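Local coordinates for replicative DNA helicase (Mycobacterium tuberculosis, PDB 2R5U), which unwinds duplex DNA ahead of the replisome as an ATP-driven hexameric 5'-3' helicase, represented here by its ring-forming N-terminal domain, at the interface of chains A and B and the interface of chains A and C. Coordinates in Å, arbitrary orientation; residue numbers count along the deposited sequence, not the author numbering. Chains: chain A/B/C, Replicative DNA helicase.

The centres of the C-alpha atoms of contact 1 and contact 2 lie about 43 Å apart, at opposite ends of chain A. Contact 1 uses A:Asp83 and the start of helix 84-93 in the globular head, whereas contact 2 uses the long helix 119-148 and the last modelled helix, 155-167. The long helix is common to both: its first turn in chain B supplies B:Tyr122 to contact 1, and its later turns pair in contact 2. Contact 2 belongs to a two-fold interface and contact 1 does not, so each subunit has two kinds of neighbour, as suits a hexameric ring built as a trimer of dimers.

Contact 1: the interface of chains A and B. Residues chain A 83, 85-86; chain B 32-33, 36, 114, 122.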
ATOM      1  N   ASP A  83      24.170  26.884  16.860  1.00 30.77           N
ATOM      2  CA  ASP A  83      24.611  26.596  18.216  1.00 29.09           C
ATOM      3  C   ASP A  83      23.596  25.685  18.898  1.00 28.10           C
ATOM      4  O   ASP A  83      22.597  25.295  18.290  1.00 27.41           O
ATOM      5  CB  ASP A  83      24.857  27.888  19.033  1.00 28.94           C
ATOM      6  CG  ASP A  83      23.627  28.796  19.113  1.00 29.60           C
ATOM      7  OD1 ASP A  83      22.491  28.301  19.264  1.00 27.29           O
ATOM      8  OD2 ASP A  83      23.817  30.026  19.061  1.00 29.15           O
ATOM      9  N   VAL A  85      21.198  26.164  20.902  1.00 26.10           N
ATOM     10  CA  VAL A  85      19.826  26.704  20.908  1.00 25.64           C
ATOM     11  C   VAL A  85      19.154  26.658  19.537  1.00 25.26           C
ATOM     12  O   VAL A  85      18.041  26.169  19.436  1.00 26.28           O
ATOM     13  CB  VAL A  85      19.755  28.175  21.506  1.00 26.40           C
ATOM     14  CG1 VAL A  85      18.316  28.767  21.374  1.00 25.06           C
ATOM     15  CG2 VAL A  85      20.184  28.187  22.977  1.00 25.53           C
ATOM     16  N   THR A  86      19.825  27.158  18.500  1.00 24.42           N
ATOM     17  CA  THR A  86      19.236  27.219  17.164  1.00 25.00           C
ATOM     18  C   THR A  86      19.119  25.815  16.544  1.00 24.67           C
ATOM     19  O   THR A  86      18.181  25.532  15.802  1.00 24.67           O
ATOM     20  CB  THR A  86      20.004  28.161  16.227  1.00 24.61           C
ATOM     21  OG1 THR A  86      21.349  27.691  16.059  1.00 25.90           O
ATOM     22  CG2 THR A  86      19.990  29.643  16.754  1.00 25.67           C
TER
ATOM     23  N   ALA B  32      14.953  27.172  26.756  1.00 28.19           N
ATOM     24  CA  ALA B  32      16.346  27.523  26.514  1.00 28.05           C
ATOM     25  C   ALA B  32      16.484  28.748  25.603  1.00 27.64           C
ATOM     26  O   ALA B  32      17.387  29.574  25.801  1.00 26.88           O
ATOM     27  CB  ALA B  32      17.119  26.345  25.936  1.00 28.72           C
ATOM     28  N   ALA B  33      15.612  28.858  24.600  1.00 26.27           N
ATOM     29  CA  ALA B  33      15.596  30.035  23.718  1.00 24.72           C
ATOM     30  C   ALA B  33      15.171  31.290  24.480  1.00 24.29           C
ATOM     31  O   ALA B  33      15.742  32.363  24.268  1.00 23.66           O
ATOM     32  CB  ALA B  33      14.694  29.828  22.527  1.00 24.51           C
ATOM     33  N   SER B  36      18.100  32.380  26.621  1.00 25.19           N
ATOM     34  CA  SER B  36      19.158  32.893  25.765  1.00 24.88           C
ATOM     35  C   SER B  36      18.831  34.278  25.182  1.00 24.99           C
ATOM     36  O   SER B  36      19.737  35.105  25.009  1.00 24.56           O
ATOM     37  CB  SER B  36      19.486  31.875  24.657  1.00 24.75           C
ATOM     38  OG  SER B  36      19.801  30.605  25.251  1.00 27.28           O
ATOM     39  N   PRO B 114      24.269  31.086  24.235  1.00 31.11           N
ATOM     40  CA  PRO B 114      25.501  30.727  23.513  1.00 31.09           C
ATOM     41  C   PRO B 114      26.354  31.952  23.108  1.00 31.54           C
ATOM     42  O   PRO B 114      27.524  32.033  23.493  1.00 30.94           O
ATOM     43  CB  PRO B 114      24.979  29.983  22.283  1.00 30.78           C
ATOM     44  CG  PRO B 114      23.647  29.410  22.733  1.00 31.21           C
ATOM     45  CD  PRO B 114      23.066  30.534  23.574  1.00 30.91           C
ATOM     46  N   TYR B 122      17.534  33.955  18.525  1.00 26.38           N
ATOM     47  CA  TYR B 122      16.812  33.327  19.635  1.00 26.03           C
ATOM     48  C   TYR B 122      15.421  33.907  19.786  1.00 25.80           C
ATOM     49  O   TYR B 122      14.489  33.171  20.076  1.00 24.26           O
ATOM     50  CB  TYR B 122      17.567  33.376  20.958  1.00 26.31           C
ATOM     51  CG  TYR B 122      19.028  32.967  20.844  1.00 26.14           C
ATOM     52  CD1 TYR B 122      20.024  33.747  21.422  1.00 27.68           C
ATOM     53  CD2 TYR B 122      19.420  31.794  20.160  1.00 27.90           C
ATOM     54  CE1 TYR B 122      21.375  33.390  21.330  1.00 25.46           C
ATOM     55  CE2 TYR B 122      20.798  31.426  20.056  1.00 25.76           C
ATOM     56  CZ  TYR B 122      21.755  32.251  20.656  1.00 26.90           C
ATOM     57  OH  TYR B 122      23.104  31.966  20.594  1.00 27.61           O
TER
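A:Val85, B:Tyr122 and A:Asp83 carry this patch, where unlike surfaces of two N-terminal domains meet in the helicase ring. A:Val85, in the first turn of helix 84-93, sits among B:Tyr122, B:Pro114 and helix 31-43 of chain B, and its two methyls divide the work. CG1 lies anti to the backbone N (chi1 175°), which brings it against the ring of B:Tyr122, 3.4 Å from CD2, and toward the backbone of B:Ala33. The other methyl, CG2, is turned to B:Pro114, 3.7 Å from the ring carbon CG, and also meets the hydroxyl oxygen of B:Ser36. That hydroxyl is itself held by its own helix: B:Ser36 OG donates to the carbonyl oxygen B:Ala32 O at 2.7 Å, so the hydroxyl has a partner within chain B while its oxygen lies beside an apolar methyl.

The tyrosine runs across the valine at about a right angle and reaches on to A:Asp83. Its phenol OH donates a 2.6 Å hydrogen bond to the carboxylate oxygen A:Asp83 OD2, meeting it from 35° above the carboxylate plane. The carboxyl carbon itself lies at the ring's edge, in plane, and the two flat groups are inclined to each other. B:Ser36 CB packs over one face of the ring near its rim, which, with the phenol bond, should limit how far the ring can swing. B:Pro114 CB also lies against the carboxylate of A:Asp83, neighbouring the phenol.

A:Asp83 also caps the N-terminus of helix 84-93, forming a capping box with A:Thr86. With chi1 at 57°, CG stands between the backbone N and the carbonyl carbon, and the acid points OD1 back at the helix start. The reciprocal capping bond runs from A:Asp83 N to the side-chain hydroxyl A:Thr86 OG1 at 3.0 Å, while A:Thr86 N approaches A:Asp83 OD1 nearly along the C-O axis, also at 3.0 Å.

Contact 2: the interface of chains A and C. Residues chain A 135, 166; chain C 142, 146, 158-159, 162-163.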
ATOM      1  N   LEU A 135      32.446  -0.338   2.328  1.00 32.95           N
ATOM      2  CA  LEU A 135      33.179  -1.453   1.716  1.00 33.32           C
ATOM      3  C   LEU A 135      32.620  -2.791   2.238  1.00 33.31           C
ATOM      4  O   LEU A 135      32.346  -3.698   1.456  1.00 32.85           O
ATOM      5  CB  LEU A 135      34.680  -1.338   1.955  1.00 32.89           C
ATOM      6  CG  LEU A 135      35.595  -2.298   1.181  1.00 34.83           C
ATOM      7  CD1 LEU A 135      35.466  -2.091  -0.334  1.00 33.72           C
ATOM      8  CD2 LEU A 135      37.057  -2.170   1.651  1.00 33.89           C
ATOM      9  N   ILE A 166      30.951  -2.378  -5.752  1.00 40.85           N
ATOM     10  CA  ILE A 166      32.281  -2.165  -5.227  1.00 41.69           C
ATOM     11  C   ILE A 166      32.809  -0.837  -5.779  1.00 42.08           C
ATOM     12  O   ILE A 166      33.524  -0.105  -5.082  1.00 41.11           O
ATOM     13  CB  ILE A 166      33.197  -3.396  -5.522  1.00 41.51           C
ATOM     14  CG1 ILE A 166      32.600  -4.656  -4.874  1.00 42.96           C
ATOM     15  CG2 ILE A 166      34.632  -3.192  -5.026  1.00 41.58           C
ATOM     16  CD1 ILE A 166      32.588  -4.652  -3.321  1.00 42.70           C
TER
ATOM     17  N   VAL C 142      36.248  -9.147   0.446  1.00 34.80           N
ATOM     18  CA  VAL C 142      36.054  -7.696   0.571  1.00 34.18           C
ATOM     19  C   VAL C 142      35.601  -7.313   1.986  1.00 35.15           C
ATOM     20  O   VAL C 142      36.118  -6.365   2.569  1.00 34.70           O
ATOM     21  CB  VAL C 142      35.016  -7.194  -0.471  1.00 34.38           C
ATOM     22  CG1 VAL C 142      34.574  -5.745  -0.193  1.00 32.77           C
ATOM     23  CG2 VAL C 142      35.563  -7.338  -1.884  1.00 32.09           C
ATOM     24  N   GLY C 146      37.564  -4.871   4.673  1.00 46.85           N
ATOM     25  CA  GLY C 146      36.870  -3.794   5.366  1.00 48.04           C
ATOM     26  C   GLY C 146      37.067  -3.833   6.868  1.00 49.02           C
ATOM     27  O   GLY C 146      37.243  -2.788   7.502  1.00 48.85           O
ATOM     28  N   VAL C 158      43.734  -1.254   1.269  1.00 57.55           N
ATOM     29  CA  VAL C 158      42.549  -2.070   1.531  1.00 56.62           C
ATOM     30  C   VAL C 158      41.485  -1.900   0.435  1.00 55.89           C
ATOM     31  O   VAL C 158      40.995  -2.891  -0.107  1.00 55.57           O
ATOM     32  CB  VAL C 158      41.961  -1.749   2.937  1.00 56.59           C
ATOM     33  CG1 VAL C 158      40.591  -2.381   3.121  1.00 57.12           C
ATOM     34  CG2 VAL C 158      42.921  -2.206   4.030  1.00 56.95           C
ATOM     35  N   VAL C 159      41.147  -0.652   0.111  1.00 55.17           N
ATOM     36  CA  VAL C 159      40.132  -0.349  -0.904  1.00 54.62           C
ATOM     37  C   VAL C 159      40.532  -0.878  -2.277  1.00 54.52           C
ATOM     38  O   VAL C 159      39.708  -1.482  -2.972  1.00 54.41           O
ATOM     39  CB  VAL C 159      39.826   1.162  -0.986  1.00 54.53           C
ATOM     40  CG1 VAL C 159      39.092   1.508  -2.290  1.00 54.42           C
ATOM     41  CG2 VAL C 159      39.011   1.602   0.221  1.00 54.48           C
ATOM     42  N   ALA C 162      40.421  -4.684  -2.431  1.00 51.87           N
ATOM     43  CA  ALA C 162      39.011  -5.051  -2.502  1.00 51.80           C
ATOM     44  C   ALA C 162      38.485  -4.940  -3.931  1.00 51.89           C
ATOM     45  O   ALA C 162      37.709  -5.785  -4.380  1.00 51.37           O
ATOM     46  CB  ALA C 162      38.184  -4.209  -1.543  1.00 51.72           C
ATOM     47  N   GLN C 163      38.949  -3.920  -4.652  1.00 52.44           N
ATOM     48  CA  GLN C 163      38.599  -3.736  -6.062  1.00 53.06           C
ATOM     49  C   GLN C 163      39.328  -4.684  -7.014  1.00 52.87           C
ATOM     50  O   GLN C 163      38.767  -5.104  -8.024  1.00 53.31           O
ATOM     51  CB  GLN C 163      38.814  -2.288  -6.476  1.00 53.45           C
ATOM     52  CG  GLN C 163      37.722  -1.358  -5.966  1.00 54.84           C
ATOM     53  CD  GLN C 163      38.043   0.104  -6.213  1.00 57.36           C
ATOM     54  OE1 GLN C 163      38.940   0.430  -6.999  1.00 57.87           O
ATOM     55  NE2 GLN C 163      37.311   0.998  -5.538  1.00 56.63           N
TER
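Helices 119-148 and 155-167 of chain A meet helices 119-149 and 156-167 of chain C, forming a helical-hairpin dimer contact in which apolar side chains interlock. A:Leu135, from the long helix of chain A, enters the groove between the two helices of chain C. Its CG is anti to the backbone N (chi1 -170°), which carries the branched end away from its own helix and into that groove.

The two methyls of the leucine find different walls. CD1 rests 3.7 Å from the methyl CB of C:Ala162 and also meets CG1 of C:Val142, so it bridges the two chain C helices. CD2 is directed toward the beginning of the shorter helix, 3.8 Å from CG1 of C:Val158, and also faces the bare backbone of C:Gly146, with 4.1 Å to its CA. With no side chain at C:Gly146, the leucine methyl can probably approach the backbone of the long helix more readily, while C:Val159 lies at the margin.

C:Val142 crosses A:Leu135 at about a right angle. Its CG1 methyl packs against the leucine backbone as well, 3.4 Å from the carbonyl oxygen A:Leu135 O. The same methyl is met tip to tip by CD1 of A:Ile166, at 3.9 Å, so one valine branch touches both helices of chain A.

A:Ile166 uses its other branch against C:Gln163. CG2 lies 3.7 Å from CG of the glutamine, and the two side chains slide past each other in opposite directions. The extended stem of C:Gln163 (chi2 172°) offers CG to the isoleucine and carries the amide on toward the backbone carbonyl of A:Ile166, with C:Gln163 NE2 4.0 Å from A:Ile166 O.

Two-fold symmetry repeats this arrangement with the chains exchanged. The patch lies in the helical hairpin formed by the long helix and helix 155-167 (156-167 in chain C), away from the globular head, where two subunits join into a dimer of the hexameric ring.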